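Long-range contact in glycosyl hydrolases family 31 family protein (Aspergillus niger, PDB 6DRU), which hydrolyses xyloglucan oligosaccharides, liberating alpha-xylose from the glucose at their non-reducing end: residues D247-Y259 and F550-C562. Numbering follows the deposited sequence.
With XYS (alpha-D-xylopyranose), chain N; BGC (beta-D-glucopyranose), chain F; BGC (beta-D-glucopyranose), chain B.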
loop_
_atom_site.group_PDB
_atom_site.type_symbol
_atom_site.label_atom_id
_atom_site.label_comp_id
_atom_site.label_asym_id
_atom_site.label_seq_id
_atom_site.Cartn_x
_atom_site.Cartn_y
_atom_site.Cartn_z
ATOM N N ASP A 247 -26.963 -13.012 -41.988
ATOM C CA ASP A 247 -28.085 -12.288 -42.578
ATOM C C ASP A 247 -29.308 -12.286 -41.671
ATOM O O ASP A 247 -30.049 -11.297 -41.634
ATOM C CB ASP A 247 -28.440 -12.887 -43.941
ATOM C CG ASP A 247 -27.376 -12.621 -44.992
ATOM O OD1 ASP A 247 -26.659 -11.604 -44.874
ATOM O OD2 ASP A 247 -27.258 -13.430 -45.937
ATOM N N PHE A 248 -29.529 -13.368 -40.919
ATOM C CA PHE A 248 -30.727 -13.450 -40.090
ATOM C C PHE A 248 -30.720 -12.409 -38.977
ATOM O O PHE A 248 -31.786 -11.939 -38.567
ATOM C CB PHE A 248 -30.873 -14.857 -39.505
ATOM C CG PHE A 248 -30.029 -15.102 -38.288
ATOM C CD1 PHE A 248 -28.699 -15.463 -38.410
ATOM C CD2 PHE A 248 -30.572 -14.984 -37.018
ATOM C CE1 PHE A 248 -27.922 -15.692 -37.289
ATOM C CE2 PHE A 248 -29.800 -15.211 -35.898
ATOM C CZ PHE A 248 -28.474 -15.565 -36.032
ATOM N N SER A 249 -29.538 -12.027 -38.488
ATOM C CA SER A 249 -29.448 -11.065 -37.396
ATOM C C SER A 249 -29.899 -9.665 -37.793
ATOM O O SER A 249 -30.104 -8.827 -36.909
ATOM C CB SER A 249 -28.014 -11.013 -36.863
ATOM O OG SER A 249 -27.111 -10.587 -37.868
ATOM N N LEU A 250 -30.061 -9.389 -39.086
ATOM C CA LEU A 250 -30.486 -8.070 -39.536
ATOM C C LEU A 250 -31.999 -7.889 -39.513
ATOM O O LEU A 250 -32.485 -6.819 -39.899
ATOM C CB LEU A 250 -29.958 -7.809 -40.949
ATOM C CG LEU A 250 -28.443 -7.910 -41.128
ATOM C CD1 LEU A 250 -28.062 -7.720 -42.589
ATOM C CD2 LEU A 250 -27.737 -6.892 -40.247
ATOM N N GLY A 251 -32.746 -8.888 -39.065
ATOM C CA GLY A 251 -34.194 -8.838 -39.047
ATOM C C GLY A 251 -34.754 -8.314 -37.744
ATOM O O GLY A 251 -34.154 -7.469 -37.072
ATOM N N TYR A 252 -35.928 -8.825 -37.384
ATOM C CA TYR A 252 -36.618 -8.416 -36.169
ATOM C C TYR A 252 -36.273 -9.368 -35.031
ATOM O O TYR A 252 -36.440 -10.584 -35.159
ATOM C CB TYR A 252 -38.128 -8.385 -36.403
ATOM C CG TYR A 252 -38.944 -8.061 -35.174
ATOM C CD1 TYR A 252 -38.987 -6.771 -34.662
ATOM C CD2 TYR A 252 -39.687 -9.046 -34.535
ATOM C CE1 TYR A 252 -39.738 -6.473 -33.540
ATOM C CE2 TYR A 252 -40.442 -8.758 -33.415
ATOM C CZ TYR A 252 -40.465 -7.472 -32.921
ATOM O OH TYR A 252 -41.217 -7.185 -31.804
ATOM N N ILE A 253 -35.797 -8.810 -33.924
ATOM C CA ILE A 253 -35.349 -9.586 -32.773
ATOM C C ILE A 253 -36.359 -9.387 -31.651
ATOM O O ILE A 253 -36.495 -8.284 -31.106
ATOM C CB ILE A 253 -33.935 -9.185 -32.333
ATOM C CG1 ILE A 253 -32.932 -9.483 -33.450
ATOM C CG2 ILE A 253 -33.547 -9.910 -31.055
ATOM C CD1 ILE A 253 -31.619 -8.757 -33.302
ATOM N N GLN A 254 -37.063 -10.460 -31.298
ATOM C CA GLN A 254 -38.070 -10.429 -30.245
ATOM C C GLN A 254 -37.447 -10.852 -28.921
ATOM O O GLN A 254 -36.762 -11.877 -28.850
ATOM C CB GLN A 254 -39.241 -11.346 -30.595
ATOM C CG GLN A 254 -40.344 -11.372 -29.552
ATOM C CD GLN A 254 -41.039 -10.034 -29.409
ATOM O OE1 GLN A 254 -41.303 -9.349 -30.398
ATOM N NE2 GLN A 254 -41.336 -9.650 -28.174
ATOM N N SER A 255 -37.691 -10.066 -27.878
ATOM C CA SER A 255 -37.162 -10.374 -26.557
ATOM C C SER A 255 -37.986 -9.640 -25.513
ATOM O O SER A 255 -38.694 -8.676 -25.821
ATOM C CB SER A 255 -35.683 -9.988 -26.437
ATOM O OG SER A 255 -35.206 -10.207 -25.122
ATOM N N LYS A 256 -37.885 -10.115 -24.276
ATOM C CA LYS A 256 -38.502 -9.460 -23.129
ATOM C C LYS A 256 -37.973 -10.125 -21.866
ATOM O O LYS A 256 -37.244 -11.118 -21.921
ATOM C CB LYS A 256 -40.030 -9.530 -23.171
ATOM C CG LYS A 256 -40.602 -10.879 -22.773
ATOM C CD LYS A 256 -42.077 -10.760 -22.435
ATOM C CE LYS A 256 -42.590 -12.011 -21.743
ATOM N NZ LYS A 256 -43.962 -11.814 -21.199
ATOM N N LEU A 257 -38.358 -9.566 -20.726
ATOM C CA LEU A 257 -38.069 -10.149 -19.421
ATOM C C LEU A 257 -39.403 -10.602 -18.831
ATOM O O LEU A 257 -40.158 -9.783 -18.300
ATOM C CB LEU A 257 -37.354 -9.147 -18.516
ATOM C CG LEU A 257 -36.660 -9.615 -17.227
ATOM C CD1 LEU A 257 -35.880 -8.467 -16.612
ATOM C CD2 LEU A 257 -37.620 -10.189 -16.193
ATOM N N ARG A 258 -39.702 -11.898 -18.923
ATOM C CA ARG A 258 -38.883 -12.898 -19.609
ATOM C C ARG A 258 -39.777 -14.061 -20.027
ATOM O O ARG A 258 -40.837 -14.273 -19.438
ATOM C CB ARG A 258 -37.749 -13.405 -18.707
ATOM C CG ARG A 258 -38.209 -14.053 -17.410
ATOM C CD ARG A 258 -37.023 -14.390 -16.521
ATOM N NE ARG A 258 -37.425 -15.046 -15.280
ATOM C CZ ARG A 258 -37.495 -16.364 -15.121
ATOM N NH1 ARG A 258 -37.190 -17.175 -16.127
ATOM N NH2 ARG A 258 -37.870 -16.876 -13.956
ATOM N N TYR A 259 -39.360 -14.816 -21.041
ATOM C CA TYR A 259 -40.067 -16.038 -21.403
ATOM C C TYR A 259 -39.606 -17.154 -20.473
ATOM O O TYR A 259 -38.429 -17.531 -20.477
ATOM C CB TYR A 259 -39.830 -16.384 -22.872
ATOM C CG TYR A 259 -40.233 -15.258 -23.799
ATOM C CD1 TYR A 259 -41.561 -14.869 -23.908
ATOM C CD2 TYR A 259 -39.286 -14.576 -24.551
ATOM C CE1 TYR A 259 -41.935 -13.835 -24.743
ATOM C CE2 TYR A 259 -39.653 -13.540 -25.390
ATOM C CZ TYR A 259 -40.977 -13.173 -25.481
ATOM O OH TYR A 259 -41.345 -12.144 -26.317
ATOM N N PHE A 550 -34.129 1.868 -37.741
ATOM C CA PHE A 550 -32.981 2.521 -38.355
ATOM C C PHE A 550 -31.795 2.526 -37.396
ATOM O O PHE A 550 -31.175 3.567 -37.157
ATOM C CB PHE A 550 -33.359 3.937 -38.790
ATOM C CG PHE A 550 -34.550 3.979 -39.704
ATOM C CD1 PHE A 550 -34.390 3.868 -41.075
ATOM C CD2 PHE A 550 -35.831 4.114 -39.192
ATOM C CE1 PHE A 550 -35.482 3.897 -41.918
ATOM C CE2 PHE A 550 -36.928 4.144 -40.030
ATOM C CZ PHE A 550 -36.753 4.035 -41.395
ATOM N N LEU A 551 -31.481 1.360 -36.851
ATOM C CA LEU A 551 -30.335 1.113 -35.991
ATOM C C LEU A 551 -29.606 -0.114 -36.506
ATOM O O LEU A 551 -30.174 -0.908 -37.264
ATOM C CB LEU A 551 -30.761 0.895 -34.532
ATOM C CG LEU A 551 -31.163 2.137 -33.744
ATOM C CD1 LEU A 551 -31.644 1.753 -32.356
ATOM C CD2 LEU A 551 -29.992 3.102 -33.660
ATOM N N PRO A 552 -28.329 -0.285 -36.142
ATOM C CA PRO A 552 -27.578 -1.447 -36.645
ATOM C C PRO A 552 -28.269 -2.774 -36.394
ATOM O O PRO A 552 -28.168 -3.683 -37.227
ATOM C CB PRO A 552 -26.247 -1.345 -35.891
ATOM C CG PRO A 552 -26.075 0.118 -35.674
ATOM C CD PRO A 552 -27.460 0.643 -35.394
ATOM N N PHE A 553 -28.983 -2.910 -35.280
ATOM C CA PHE A 553 -29.775 -4.098 -35.002
ATOM C C PHE A 553 -31.103 -3.674 -34.397
ATOM O O PHE A 553 -31.133 -2.863 -33.469
ATOM C CB PHE A 553 -29.038 -5.060 -34.060
ATOM C CG PHE A 553 -27.828 -5.701 -34.678
ATOM C CD1 PHE A 553 -27.947 -6.873 -35.410
ATOM C CD2 PHE A 553 -26.573 -5.131 -34.535
ATOM C CE1 PHE A 553 -26.837 -7.465 -35.987
ATOM C CE2 PHE A 553 -25.461 -5.717 -35.109
ATOM C CZ PHE A 553 -25.593 -6.886 -35.835
ATOM N N MET A 554 -32.193 -4.216 -34.930
ATOM C CA MET A 554 -33.536 -3.909 -34.454
ATOM C C MET A 554 -33.950 -4.986 -33.457
ATOM O O MET A 554 -34.182 -6.138 -33.839
ATOM C CB MET A 554 -34.521 -3.827 -35.617
ATOM C CG MET A 554 -35.899 -3.328 -35.224
ATOM S SD MET A 554 -37.138 -3.629 -36.496
ATOM C CE MET A 554 -38.586 -2.911 -35.729
ATOM N N ARG A 555 -34.039 -4.613 -32.182
ATOM C CA ARG A 555 -34.386 -5.554 -31.126
ATOM C C ARG A 555 -35.246 -4.852 -30.088
ATOM O O ARG A 555 -34.936 -3.731 -29.672
ATOM C CB ARG A 555 -33.133 -6.146 -30.467
ATOM C CG ARG A 555 -33.367 -6.702 -29.068
ATOM C CD ARG A 555 -32.107 -7.335 -28.496
ATOM N NE ARG A 555 -32.157 -7.449 -27.039
ATOM C CZ ARG A 555 -31.792 -6.480 -26.207
ATOM N NH1 ARG A 555 -31.351 -5.330 -26.695
ATOM N NH2 ARG A 555 -31.866 -6.654 -24.893
ATOM N N THR A 556 -36.322 -5.515 -29.677
ATOM C CA THR A 556 -37.183 -5.041 -28.605
ATOM C C THR A 556 -36.953 -5.885 -27.359
ATOM O O THR A 556 -36.705 -7.092 -27.451
ATOM C CB THR A 556 -38.658 -5.085 -29.020
ATOM O OG1 THR A 556 -39.475 -4.614 -27.940
ATOM C CG2 THR A 556 -39.077 -6.502 -29.404
ATOM N N HIS A 557 -37.031 -5.241 -26.200
ATOM C CA HIS A 557 -36.772 -5.888 -24.922
ATOM C C HIS A 557 -37.167 -4.921 -23.817
ATOM O O HIS A 557 -37.190 -3.704 -24.019
ATOM C CB HIS A 557 -35.296 -6.291 -24.784
ATOM C CG HIS A 557 -34.956 -6.903 -23.461
ATOM N ND1 HIS A 557 -35.507 -8.089 -23.026
ATOM C CD2 HIS A 557 -34.127 -6.490 -22.474
ATOM C CE1 HIS A 557 -35.029 -8.381 -21.830
ATOM N NE2 HIS A 557 -34.189 -7.427 -21.472
ATOM N N GLY A 558 -37.488 -5.474 -22.657
ATOM C CA GLY A 558 -37.805 -4.654 -21.506
ATOM C C GLY A 558 -38.561 -5.440 -20.463
ATOM O O GLY A 558 -39.003 -6.567 -20.689
ATOM N N SER A 559 -38.699 -4.815 -19.296
ATOM C CA SER A 559 -39.466 -5.360 -18.179
ATOM C C SER A 559 -40.705 -4.481 -18.034
ATOM O O SER A 559 -40.681 -3.451 -17.359
ATOM C CB SER A 559 -38.634 -5.395 -16.898
ATOM O OG SER A 559 -39.332 -6.046 -15.850
ATOM N N ARG A 560 -41.789 -4.896 -18.678
ATOM C CA ARG A 560 -43.001 -4.096 -18.751
ATOM C C ARG A 560 -43.897 -4.340 -17.541
ATOM O O ARG A 560 -43.790 -5.353 -16.846
ATOM C CB ARG A 560 -43.775 -4.411 -20.033
ATOM C CG ARG A 560 -42.948 -4.320 -21.305
ATOM C CD ARG A 560 -42.665 -2.878 -21.686
ATOM N NE ARG A 560 -41.886 -2.791 -22.916
ATOM C CZ ARG A 560 -40.601 -2.457 -22.963
ATOM N NH1 ARG A 560 -39.951 -2.158 -21.846
ATOM N NH2 ARG A 560 -39.971 -2.406 -24.129
ATOM N N THR A 561 -44.790 -3.388 -17.300
ATOM C CA THR A 561 -45.910 -3.555 -16.388
ATOM C C THR A 561 -47.205 -3.456 -17.186
ATOM O O THR A 561 -47.214 -3.023 -18.341
ATOM C CB THR A 561 -45.867 -2.519 -15.253
ATOM O OG1 THR A 561 -47.023 -2.668 -14.419
ATOM C CG2 THR A 561 -45.808 -1.106 -15.801
ATOM N N CYS A 562 -48.308 -3.879 -16.575
ATOM C CA CYS A 562 -49.560 -3.989 -17.312
ATOM C C CYS A 562 -50.719 -4.110 -16.332
ATOM O O CYS A 562 -50.531 -4.360 -15.139
ATOM C CB CYS A 562 -49.530 -5.181 -18.277
ATOM S SG CYS A 562 -49.264 -6.806 -17.508
HETATM C C1 XYS N . -29.938 -7.208 -16.846
HETATM C C2 XYS N . -29.993 -6.927 -18.330
HETATM C C3 XYS N . -31.420 -7.083 -18.808
HETATM C C4 XYS N . -31.948 -8.440 -18.397
HETATM C C5 XYS N . -31.726 -8.637 -16.913
HETATM O O1 XYS N . -30.785 -6.311 -16.168
HETATM O O2 XYS N . -29.543 -5.617 -18.581
HETATM O O3 XYS N . -31.466 -6.963 -20.211
HETATM O O4 XYS N . -33.326 -8.508 -18.677
HETATM O O5 XYS N . -30.352 -8.534 -16.610
HETATM C C2 BGC F . -36.421 -5.250 -13.333
HETATM C C3 BGC F . -35.120 -5.508 -12.656
HETATM C C4 BGC F . -34.635 -4.237 -11.939
HETATM C C5 BGC F . -35.726 -3.696 -11.062
HETATM C C6 BGC F . -35.262 -2.394 -10.422
HETATM C C1 BGC F . -37.385 -4.697 -12.314
HETATM O O2 BGC F . -36.945 -6.480 -13.884
HETATM O O3 BGC F . -34.185 -5.896 -13.597
HETATM O O4 BGC F . -33.518 -4.537 -11.135
HETATM O O5 BGC F . -36.881 -3.447 -11.837
HETATM O O6 BGC F . -36.230 -1.960 -9.494
HETATM C C2 BGC B . -41.189 -2.384 -10.957
HETATM C C3 BGC B . -39.924 -2.628 -11.703
HETATM C C4 BGC B . -39.757 -4.131 -11.981
HETATM C C5 BGC B . -41.003 -4.669 -12.626
HETATM C C6 BGC B . -40.841 -6.166 -12.866
HETATM C C1 BGC B . -42.338 -3.024 -11.700
HETATM O O1 BGC B . -43.525 -2.776 -11.021
HETATM O O2 BGC B . -41.411 -0.961 -10.841
HETATM O O3 BGC B . -38.860 -2.171 -10.947
HETATM O O4 BGC B . -38.659 -4.346 -12.841
HETATM O O5 BGC B . -42.120 -4.437 -11.786
HETATM O O6 BGC B . -41.532 -6.885 -11.869
HETATM O O HOH W 1 -31.691 -6.512 -36.652
HETATM O O HOH W 2 -32.286 -9.623 -25.639
#
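Ile253 and Arg555 meet where the first and last strands of the TIM barrel pair in parallel, a worked example of how a closed barrel carries its active site at the C-terminal strand ends. Ile253 N donates a hydrogen bond to Met554 O and Thr556 N one to Ile253 O (3.1 Å). On the sheet face that carries both side chains, the CG2 branch of Ile253 rests on the aliphatic stem of Arg555, 3.8 Å from CG. That stem runs extended to a guanidinium whose NE meets a water in its plane, while NH1 makes a salt bridge with Asp516.

On the other side, Met554 SD lies at the edge of the Tyr252 ring, 4.1 Å from CD1, a Met-aromatic contact, with CE beside it. Thr556 CG2 lies against Tyr252 OH, and that hydroxyl donates a hydrogen bond to Gln254 OE1.

Beyond the paired strands lies the sugar site. With CG anti to the backbone N (chi1 177°), the His557 ring runs along Ser255 and Lys256, ND1 being 3.0 Å from Ser255 OG, and reaches the xylose, where NE2 donates a hydrogen bond to O4 and shares another with O3. Leu257 CD1 lies beside that O4, and Ser559 OG is hydrogen-bonded to O2 of a glucose.

Strand 281-284 flanks strand 252-254 in the sheet; helix 262-274 covers Gln254, and helix 535-548 packs on Met554.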